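Local atomic coordinates of catalase (PDB entry 4QOL), a protein that breaks hydrogen peroxide down to water and oxygen at a buried heme and also shows peroxidase-like reactivity toward phenolic substrates. Residues A[200-205]-A[214-219]; A[277-282]-A[326-331]. All coordinates share one frame; numbering follows the deposited sequence.

Contact 1: residues A[200-205]-A[214-219]; sequences HTFRWV and VKYHWR
V214 lays its CG1 methyl over one face of the W204 indole, 3.6 Å from the centroid of the five-membered ring and 16° off its normal, a CH-pi contact; CG2 covers the same face nearer the middle of the bicycle. With CG1 in the crowded position between backbone N and carbonyl carbon, V214 also touches CB of F202. W204 and Y216 meet tip to tip: W204 NE1 donates to Y216 OH over 2.9 Å, the hydroxyl lying close to the indole plane. F202 CD2 reaches the edge of the Y216 ring, 3.9 Å from CE2, with the two planes at 58°, which completes an aromatic cluster. Within these residues one antiparallel hydrogen-bonded pair, F202 with V214, joins the backbones. F202 N bonds V214 O in the carbonyl plane, whereas V214 N approaches F202 O from above the plane. Two residues away on each segment, water 1 links H200 O to Y216 N. K215, bent at chi4, brings NZ weakly to T201 OG1, though its ammonium bonds V199 O and T201 OG1 bonds P278 O. The contact closes a beta hairpin in the antiparallel catalase sheet, strand 202-205 running on beside 325-327 and strand 211-220 beside 258-267.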
ATOM      1  N   HIS A 200     -11.320 -19.088  24.681  1.00 16.02           N
ATOM      2  CA  HIS A 200     -10.924 -20.425  24.310  1.00 14.48           C
ATOM      3  C   HIS A 200     -10.228 -21.171  25.422  1.00 16.01           C
ATOM      4  O   HIS A 200      -9.594 -20.588  26.293  1.00 16.67           O
ATOM      5  CB  HIS A 200      -9.908 -20.426  23.157  1.00 14.88           C
ATOM      6  CG  HIS A 200     -10.290 -19.549  21.987  1.00 13.22           C
ATOM      7  ND1 HIS A 200     -11.281 -19.915  21.111  1.00 13.63           N
ATOM      8  CD2 HIS A 200      -9.792 -18.375  21.531  1.00 14.04           C
ATOM      9  CE1 HIS A 200     -11.442 -18.959  20.188  1.00 13.61           C
ATOM     10  NE2 HIS A 200     -10.576 -17.997  20.437  1.00 13.20           N
ATOM     11  N   THR A 201     -10.388 -22.467  25.348  1.00 15.70           N
ATOM     12  CA  THR A 201      -9.472 -23.465  25.958  1.00 16.29           C
ATOM     13  C   THR A 201      -8.144 -23.386  25.227  1.00 16.85           C
ATOM     14  O   THR A 201      -8.087 -23.351  23.996  1.00 16.01           O
ATOM     15  CB  THR A 201     -10.065 -24.827  25.806  1.00 16.63           C
ATOM     16  OG1 THR A 201     -11.373 -24.853  26.445  1.00 16.71           O
ATOM     17  CG2 THR A 201      -9.154 -25.884  26.410  1.00 17.23           C
ATOM     18  N   PHE A 202      -7.060 -23.309  26.009  1.00 16.09           N
ATOM     19  CA  PHE A 202      -5.732 -23.480  25.510  1.00 16.08           C
ATOM     20  C   PHE A 202      -5.108 -24.742  26.144  1.00 16.39           C
ATOM     21  O   PHE A 202      -5.712 -25.388  26.980  1.00 17.10           O
ATOM     22  CB  PHE A 202      -4.887 -22.246  25.888  1.00 15.94           C
ATOM     23  CG  PHE A 202      -5.337 -21.006  25.194  1.00 15.72           C
ATOM     24  CD1 PHE A 202      -4.867 -20.722  23.884  1.00 16.42           C
ATOM     25  CD2 PHE A 202      -6.283 -20.181  25.752  1.00 16.56           C
ATOM     26  CE1 PHE A 202      -5.385 -19.589  23.186  1.00 15.23           C
ATOM     27  CE2 PHE A 202      -6.763 -19.058  25.075  1.00 16.87           C
ATOM     28  CZ  PHE A 202      -6.338 -18.780  23.815  1.00 16.00           C
ATOM     29  N   ARG A 203      -3.919 -25.017  25.732  1.00 16.38           N
ATOM     30  CA  ARG A 203      -3.140 -26.135  26.296  1.00 17.43           C
ATOM     31  C   ARG A 203      -1.975 -25.580  27.099  1.00 17.42           C
ATOM     32  O   ARG A 203      -1.192 -24.762  26.551  1.00 17.86           O
ATOM     33  CB  ARG A 203      -2.629 -27.019  25.167  1.00 19.48           C
ATOM     34  CG  ARG A 203      -3.685 -27.881  24.499  1.00 22.14           C
ATOM     35  CD  ARG A 203      -2.982 -28.818  23.473  1.00 25.89           C
ATOM     36  NE  ARG A 203      -3.961 -29.762  22.992  1.00 30.96           N
ATOM     37  CZ  ARG A 203      -3.870 -31.090  23.050  1.00 26.42           C
ATOM     38  NH1 ARG A 203      -2.774 -31.722  23.446  1.00 25.88           N
ATOM     39  NH2 ARG A 203      -4.894 -31.778  22.622  1.00 24.77           N
ATOM     40  N   TRP A 204      -1.790 -26.085  28.324  1.00 17.38           N
ATOM     41  CA  TRP A 204      -0.618 -25.777  29.120  1.00 16.98           C
ATOM     42  C   TRP A 204       0.227 -27.022  29.156  1.00 17.19           C
ATOM     43  O   TRP A 204      -0.287 -28.109  29.393  1.00 19.17           O
ATOM     44  CB  TRP A 204      -1.032 -25.338  30.511  1.00 16.62           C
ATOM     45  CG  TRP A 204      -1.196 -23.903  30.680  1.00 17.52           C
ATOM     46  CD1 TRP A 204      -1.253 -22.889  29.683  1.00 17.59           C
ATOM     47  CD2 TRP A 204      -1.353 -23.230  31.915  1.00 17.44           C
ATOM     48  NE1 TRP A 204      -1.408 -21.667  30.277  1.00 17.06           N
ATOM     49  CE2 TRP A 204      -1.505 -21.835  31.634  1.00 15.89           C
ATOM     50  CE3 TRP A 204      -1.368 -23.629  33.218  1.00 16.43           C
ATOM     51  CZ2 TRP A 204      -1.590 -20.899  32.621  1.00 17.28           C
ATOM     52  CZ3 TRP A 204      -1.592 -22.670  34.213  1.00 17.42           C
ATOM     53  CH2 TRP A 204      -1.680 -21.328  33.895  1.00 16.67           C
ATOM     54  N   VAL A 205       1.514 -26.882  28.862  1.00 18.39           N
ATOM     55  CA  VAL A 205       2.411 -27.986  28.785  1.00 18.29           C
ATOM     56  C   VAL A 205       3.539 -27.689  29.769  1.00 18.79           C
ATOM     57  O   VAL A 205       4.201 -26.676  29.653  1.00 16.31           O
ATOM     58  CB  VAL A 205       3.001 -28.205  27.366  1.00 19.21           C
ATOM     59  CG1 VAL A 205       3.814 -29.503  27.355  1.00 20.06           C
ATOM     60  CG2 VAL A 205       1.881 -28.247  26.332  1.00 19.06           C
ATOM     61  N   VAL A 214      -6.637 -25.377  29.713  1.00 15.56           N
ATOM     62  CA  VAL A 214      -6.735 -24.235  30.568  1.00 16.39           C
ATOM     63  C   VAL A 214      -7.716 -23.217  30.002  1.00 15.52           C
ATOM     64  O   VAL A 214      -7.813 -23.065  28.795  1.00 17.05           O
ATOM     65  CB  VAL A 214      -5.338 -23.602  30.842  1.00 17.02           C
ATOM     66  CG1 VAL A 214      -4.753 -23.022  29.576  1.00 17.59           C
ATOM     67  CG2 VAL A 214      -5.385 -22.574  31.971  1.00 17.30           C
ATOM     68  N   LYS A 215      -8.407 -22.539  30.906  1.00 15.31           N
ATOM     69  CA  LYS A 215      -9.181 -21.341  30.643  1.00 16.95           C
ATOM     70  C   LYS A 215      -8.695 -20.228  31.554  1.00 17.83           C
ATOM     71  O   LYS A 215      -8.394 -20.417  32.740  1.00 19.56           O
ATOM     72  CB  LYS A 215     -10.690 -21.636  30.825  1.00 17.82           C
ATOM     73  CG  LYS A 215     -11.280 -22.310  29.617  1.00 18.96           C
ATOM     74  CD  LYS A 215     -12.799 -22.351  29.650  1.00 20.69           C
ATOM     75  CE  LYS A 215     -13.332 -23.102  28.459  1.00 18.97           C
ATOM     76  NZ  LYS A 215     -13.310 -22.405  27.183  1.00 19.35           N
ATOM     77  N   TYR A 216      -8.624 -19.031  30.976  1.00 17.55           N
ATOM     78  CA  TYR A 216      -8.198 -17.822  31.684  1.00 17.43           C
ATOM     79  C   TYR A 216      -9.385 -16.905  32.031  1.00 18.31           C
ATOM     80  O   TYR A 216     -10.332 -16.707  31.205  1.00 18.46           O
ATOM     81  CB  TYR A 216      -7.287 -17.018  30.793  1.00 17.15           C
ATOM     82  CG  TYR A 216      -5.942 -17.631  30.440  1.00 16.55           C
ATOM     83  CD1 TYR A 216      -4.859 -17.525  31.288  1.00 16.02           C
ATOM     84  CD2 TYR A 216      -5.731 -18.202  29.176  1.00 16.30           C
ATOM     85  CE1 TYR A 216      -3.621 -18.036  30.948  1.00 16.85           C
ATOM     86  CE2 TYR A 216      -4.480 -18.670  28.807  1.00 17.27           C
ATOM     87  CZ  TYR A 216      -3.437 -18.594  29.697  1.00 16.31           C
ATOM     88  OH  TYR A 216      -2.210 -19.010  29.295  1.00 17.27           O
ATOM     89  N   HIS A 217      -9.286 -16.259  33.186  1.00 18.34           N
ATOM     90  CA  HIS A 217     -10.319 -15.335  33.639  1.00 18.51           C
ATOM     91  C   HIS A 217      -9.676 -14.136  34.321  1.00 18.19           C
ATOM     92  O   HIS A 217      -8.748 -14.328  35.142  1.00 22.12           O
ATOM     93  CB  HIS A 217     -11.212 -16.048  34.658  1.00 19.05           C
ATOM     94  CG  HIS A 217     -11.901 -17.242  34.099  1.00 18.83           C
ATOM     95  ND1 HIS A 217     -13.097 -17.156  33.410  1.00 19.78           N
ATOM     96  CD2 HIS A 217     -11.584 -18.547  34.143  1.00 20.08           C
ATOM     97  CE1 HIS A 217     -13.478 -18.370  33.046  1.00 19.56           C
ATOM     98  NE2 HIS A 217     -12.579 -19.231  33.486  1.00 20.47           N
ATOM     99  N   TRP A 218     -10.111 -12.924  33.980  1.00 18.51           N
ATOM    100  CA  TRP A 218      -9.642 -11.718  34.636  1.00 17.57           C
ATOM    101  C   TRP A 218     -10.797 -11.148  35.506  1.00 18.40           C
ATOM    102  O   TRP A 218     -11.900 -10.891  34.993  1.00 17.66           O
ATOM    103  CB  TRP A 218      -9.284 -10.651  33.595  1.00 17.17           C
ATOM    104  CG  TRP A 218      -8.112 -10.920  32.699  1.00 16.68           C
ATOM    105  CD1 TRP A 218      -8.149 -11.211  31.330  1.00 18.25           C
ATOM    106  CD2 TRP A 218      -6.716 -10.837  33.043  1.00 16.17           C
ATOM    107  NE1 TRP A 218      -6.860 -11.319  30.834  1.00 17.12           N
ATOM    108  CE2 TRP A 218      -5.970 -11.066  31.852  1.00 15.90           C
ATOM    109  CE3 TRP A 218      -6.014 -10.521  34.223  1.00 16.16           C
ATOM    110  CZ2 TRP A 218      -4.571 -11.007  31.821  1.00 16.95           C
ATOM    111  CZ3 TRP A 218      -4.599 -10.521  34.191  1.00 16.34           C
ATOM    112  CH2 TRP A 218      -3.906 -10.759  32.993  1.00 16.88           C
ATOM    113  N   ARG A 219     -10.521 -10.936  36.785  1.00 19.26           N
ATOM    114  CA  ARG A 219     -11.483 -10.354  37.742  1.00 20.53           C
ATOM    115  C   ARG A 219     -11.074  -8.931  38.179  1.00 20.00           C
ATOM    116  O   ARG A 219      -9.987  -8.729  38.762  1.00 18.22           O
ATOM    117  CB  ARG A 219     -11.595 -11.238  38.984  1.00 25.13           C
ATOM    118  CG  ARG A 219     -12.615 -12.287  38.709  1.00 28.52           C
ATOM    119  CD  ARG A 219     -12.547 -13.492  39.649  1.00 33.78           C
ATOM    120  NE  ARG A 219     -12.539 -13.193  41.062  1.00 34.30           N
ATOM    121  CZ  ARG A 219     -12.487 -14.145  42.004  1.00 36.27           C
ATOM    122  NH1 ARG A 219     -12.467 -15.443  41.665  1.00 33.32           N
ATOM    123  NH2 ARG A 219     -12.508 -13.801  43.291  1.00 35.21           N
TER
HETATM  124  O   HOH W   1      -9.764 -18.870  28.286  1.00 17.62           O

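Contact 2: residues A[277-282]-A[326-331]; sequences DPCDPT and EASEDK
D330 and P281 cross obliquely, the carboxylate lying against the proline ring: OD2 lies along the ring, 3.3 Å from P281 CB and almost as near CG and CD, OD1 slightly farther off. CG of D330 is anti to its backbone N (chi1 173°), which carries the carboxylate toward the 277-282 loop. Two hydrogen bonds from elsewhere hold this group: OD2 accepts from H200, and OD1 caps L333 N at the start of helix 331-348, making D330 its N-cap. The helix end would probably favour the ionised carboxylate. C279 O comes 3.3 Å from D330 CB; water 3 donates to this carbonyl and accepts weakly from K331 N.

C279 points its sulfur, anti to its own carbonyl carbon, across to the other segment, where SG lies 3.8 Å from S328 OG and 3.7 Å from E329 OE2. E329 reaches this place by a bend at chi2 (-91°); its OE1 is salt-bridged to R203, and water 2 donates to OE2 and, weakly, to D277 OD1, bridging the segments. S328 OG accepts from D330 N in an ST turn and is also bonded to T201. An alanine at D330 would remove the helix cap and the acceptor for H200, and would probably loosen both the helix start and the orientation of that imidazole.

Within 277-282, D277 OD1 accepts from C279 N at 2.7 Å in an Asx turn, inside a type I turn closed by D280 N to D277 O. D280 OD1 accepts from both T282 N and T282 OG1, while its OD2 is salt-bridged to R138 and K283. Asx turns, an ST turn and an N-cap thus shape two loops beside the heme pocket, P281 lying about 6 Å from the cofactor at its nearest side-chain atom.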
ATOM      1  N   ASP A 277     -18.328 -30.462  24.157  1.00 18.89           N
ATOM      2  CA  ASP A 277     -16.891 -30.420  23.777  1.00 18.75           C
ATOM      3  C   ASP A 277     -16.195 -29.292  24.558  1.00 17.88           C
ATOM      4  O   ASP A 277     -16.579 -28.132  24.456  1.00 18.11           O
ATOM      5  CB  ASP A 277     -16.761 -30.199  22.267  1.00 18.91           C
ATOM      6  CG  ASP A 277     -15.349 -30.208  21.769  1.00 19.15           C
ATOM      7  OD1 ASP A 277     -14.392 -29.904  22.524  1.00 20.60           O
ATOM      8  OD2 ASP A 277     -15.202 -30.526  20.606  1.00 21.43           O
ATOM      9  N   PRO A 278     -15.174 -29.630  25.403  1.00 18.05           N
ATOM     10  CA  PRO A 278     -14.545 -28.608  26.220  1.00 18.20           C
ATOM     11  C   PRO A 278     -13.813 -27.536  25.371  1.00 17.85           C
ATOM     12  O   PRO A 278     -13.491 -26.479  25.921  1.00 20.49           O
ATOM     13  CB  PRO A 278     -13.598 -29.394  27.122  1.00 18.75           C
ATOM     14  CG  PRO A 278     -13.400 -30.652  26.411  1.00 18.36           C
ATOM     15  CD  PRO A 278     -14.722 -30.954  25.785  1.00 18.56           C
ATOM     16  N   CYS A 279     -13.571 -27.830  24.094  1.00 17.14           N
ATOM     17  CA  CYS A 279     -12.928 -26.902  23.157  1.00 17.27           C
ATOM     18  C   CYS A 279     -13.947 -26.262  22.194  1.00 16.85           C
ATOM     19  O   CYS A 279     -13.571 -25.672  21.160  1.00 16.90           O
ATOM     20  CB  CYS A 279     -11.825 -27.574  22.367  1.00 18.34           C
ATOM     21  SG  CYS A 279     -10.417 -28.083  23.417  1.00 19.35           S
ATOM     22  N   ASP A 280     -15.229 -26.318  22.554  1.00 16.79           N
ATOM     23  CA  ASP A 280     -16.262 -25.530  21.923  1.00 15.71           C
ATOM     24  C   ASP A 280     -16.381 -24.142  22.599  1.00 15.70           C
ATOM     25  O   ASP A 280     -16.783 -24.066  23.743  1.00 19.43           O
ATOM     26  CB  ASP A 280     -17.627 -26.286  22.092  1.00 17.01           C
ATOM     27  CG  ASP A 280     -18.821 -25.574  21.445  1.00 17.48           C
ATOM     28  OD1 ASP A 280     -18.671 -24.448  20.920  1.00 17.49           O
ATOM     29  OD2 ASP A 280     -19.968 -26.123  21.523  1.00 15.43           O
ATOM     30  N   PRO A 281     -16.021 -23.041  21.888  1.00 14.05           N
ATOM     31  CA  PRO A 281     -15.980 -21.722  22.541  1.00 13.70           C
ATOM     32  C   PRO A 281     -17.376 -21.081  22.748  1.00 13.85           C
ATOM     33  O   PRO A 281     -17.429 -20.002  23.278  1.00 14.21           O
ATOM     34  CB  PRO A 281     -15.136 -20.905  21.580  1.00 12.54           C
ATOM     35  CG  PRO A 281     -15.509 -21.452  20.241  1.00 13.71           C
ATOM     36  CD  PRO A 281     -15.712 -22.959  20.463  1.00 13.21           C
ATOM     37  N   THR A 282     -18.444 -21.791  22.426  1.00 14.45           N
ATOM     38  CA  THR A 282     -19.774 -21.444  22.856  1.00 14.84           C
ATOM     39  C   THR A 282     -20.104 -22.022  24.245  1.00 15.89           C
ATOM     40  O   THR A 282     -21.193 -21.806  24.751  1.00 16.89           O
ATOM     41  CB  THR A 282     -20.891 -21.885  21.898  1.00 16.08           C
ATOM     42  OG1 THR A 282     -20.997 -23.318  21.916  1.00 16.76           O
ATOM     43  CG2 THR A 282     -20.664 -21.339  20.526  1.00 17.79           C
ATOM     44  N   GLU A 326       0.071 -23.409  24.433  1.00 18.06           N
ATOM     45  CA  GLU A 326      -0.221 -23.829  23.072  1.00 16.95           C
ATOM     46  C   GLU A 326      -1.707 -23.649  22.724  1.00 16.36           C
ATOM     47  O   GLU A 326      -2.544 -23.549  23.610  1.00 15.92           O
ATOM     48  CB  GLU A 326       0.213 -25.278  22.883  1.00 17.87           C
ATOM     49  CG  GLU A 326       1.739 -25.373  22.926  1.00 19.82           C
ATOM     50  CD  GLU A 326       2.320 -26.735  22.747  1.00 19.93           C
ATOM     51  OE1 GLU A 326       1.642 -27.601  22.176  1.00 25.28           O
ATOM     52  OE2 GLU A 326       3.507 -26.910  23.157  1.00 21.12           O
ATOM     53  N   ALA A 327      -2.005 -23.617  21.417  1.00 15.60           N
ATOM     54  CA  ALA A 327      -3.411 -23.592  20.967  1.00 16.37           C
ATOM     55  C   ALA A 327      -4.083 -24.895  21.323  1.00 16.01           C
ATOM     56  O   ALA A 327      -3.428 -25.960  21.399  1.00 17.86           O
ATOM     57  CB  ALA A 327      -3.486 -23.337  19.461  1.00 15.83           C
ATOM     58  N   SER A 328      -5.358 -24.873  21.591  1.00 16.22           N
ATOM     59  CA  SER A 328      -6.124 -26.078  21.509  1.00 17.28           C
ATOM     60  C   SER A 328      -6.657 -26.245  20.082  1.00 18.67           C
ATOM     61  O   SER A 328      -6.595 -25.311  19.233  1.00 21.49           O
ATOM     62  CB  SER A 328      -7.283 -26.064  22.480  1.00 17.93           C
ATOM     63  OG  SER A 328      -8.364 -25.211  22.041  1.00 15.98           O
ATOM     64  N   GLU A 329      -7.351 -27.361  19.913  1.00 18.72           N
ATOM     65  CA  GLU A 329      -8.057 -27.720  18.676  1.00 19.31           C
ATOM     66  C   GLU A 329      -9.316 -26.903  18.318  1.00 19.33           C
ATOM     67  O   GLU A 329      -9.868 -27.065  17.234  1.00 19.12           O
ATOM     68  CB  GLU A 329      -8.331 -29.230  18.772  1.00 23.51           C
ATOM     69  CG  GLU A 329      -8.924 -29.607  20.135  1.00 27.84           C
ATOM     70  CD  GLU A 329      -7.940 -30.031  21.343  1.00 29.98           C
ATOM     71  OE1 GLU A 329      -6.803 -29.575  21.638  1.00 23.10           O
ATOM     72  OE2 GLU A 329      -8.385 -30.876  22.175  1.00 41.68           O
ATOM     73  N   ASP A 330      -9.714 -25.987  19.185  1.00 17.17           N
ATOM     74  CA  ASP A 330     -10.892 -25.137  18.998  1.00 16.75           C
ATOM     75  C   ASP A 330     -10.853 -24.514  17.562  1.00 17.55           C
ATOM     76  O   ASP A 330      -9.889 -23.841  17.261  1.00 15.36           O
ATOM     77  CB  ASP A 330     -10.831 -24.112  20.139  1.00 17.50           C
ATOM     78  CG  ASP A 330     -11.907 -22.987  20.059  1.00 19.63           C
ATOM     79  OD1 ASP A 330     -12.218 -22.546  18.954  1.00 17.26           O
ATOM     80  OD2 ASP A 330     -12.252 -22.440  21.131  1.00 17.90           O
ATOM     81  N   LYS A 331     -11.913 -24.720  16.734  1.00 15.14           N
ATOM     82  CA  LYS A 331     -11.806 -24.446  15.344  1.00 15.88           C
ATOM     83  C   LYS A 331     -11.961 -22.906  15.098  1.00 14.78           C
ATOM     84  O   LYS A 331     -11.615 -22.440  14.037  1.00 17.07           O
ATOM     85  CB  LYS A 331     -12.880 -25.156  14.509  1.00 16.70           C
ATOM     86  CG  LYS A 331     -12.805 -26.677  14.539  1.00 18.00           C
ATOM     87  CD  LYS A 331     -13.899 -27.289  13.657  1.00 19.42           C
ATOM     88  CE  LYS A 331     -14.049 -28.766  13.958  1.00 18.55           C
ATOM     89  NZ  LYS A 331     -15.121 -29.319  13.114  1.00 16.45           N
TER
HETATM   90  O   HOH W   2     -11.501 -31.828  22.348  1.00 46.88           O
HETATM   91  O   HOH W   3     -14.030 -26.608  18.423  1.00 19.10           O

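Both contacts are buried, their centres about 11 Å apart, and they share a sheet, since strands 202-205 and 325-327 are neighbours in it. Contact 1 is sheet core, with backbone pairing and an aromatic cluster; contact 2 joins two loops whose polar groups are mostly bonded within their own segment, to water or to residues further off, and it lies near subunit interfaces, with K331 bonded to H28 of a second subunit. Two probable hydrogen bonds of 2.7 Å, H200 ND1 to D330 OD2 and T201 O to S328 OG, join the contacts. The H200 side chain lies about 4 Å from the heme, so D330 is probably a second-shell residue that positions it.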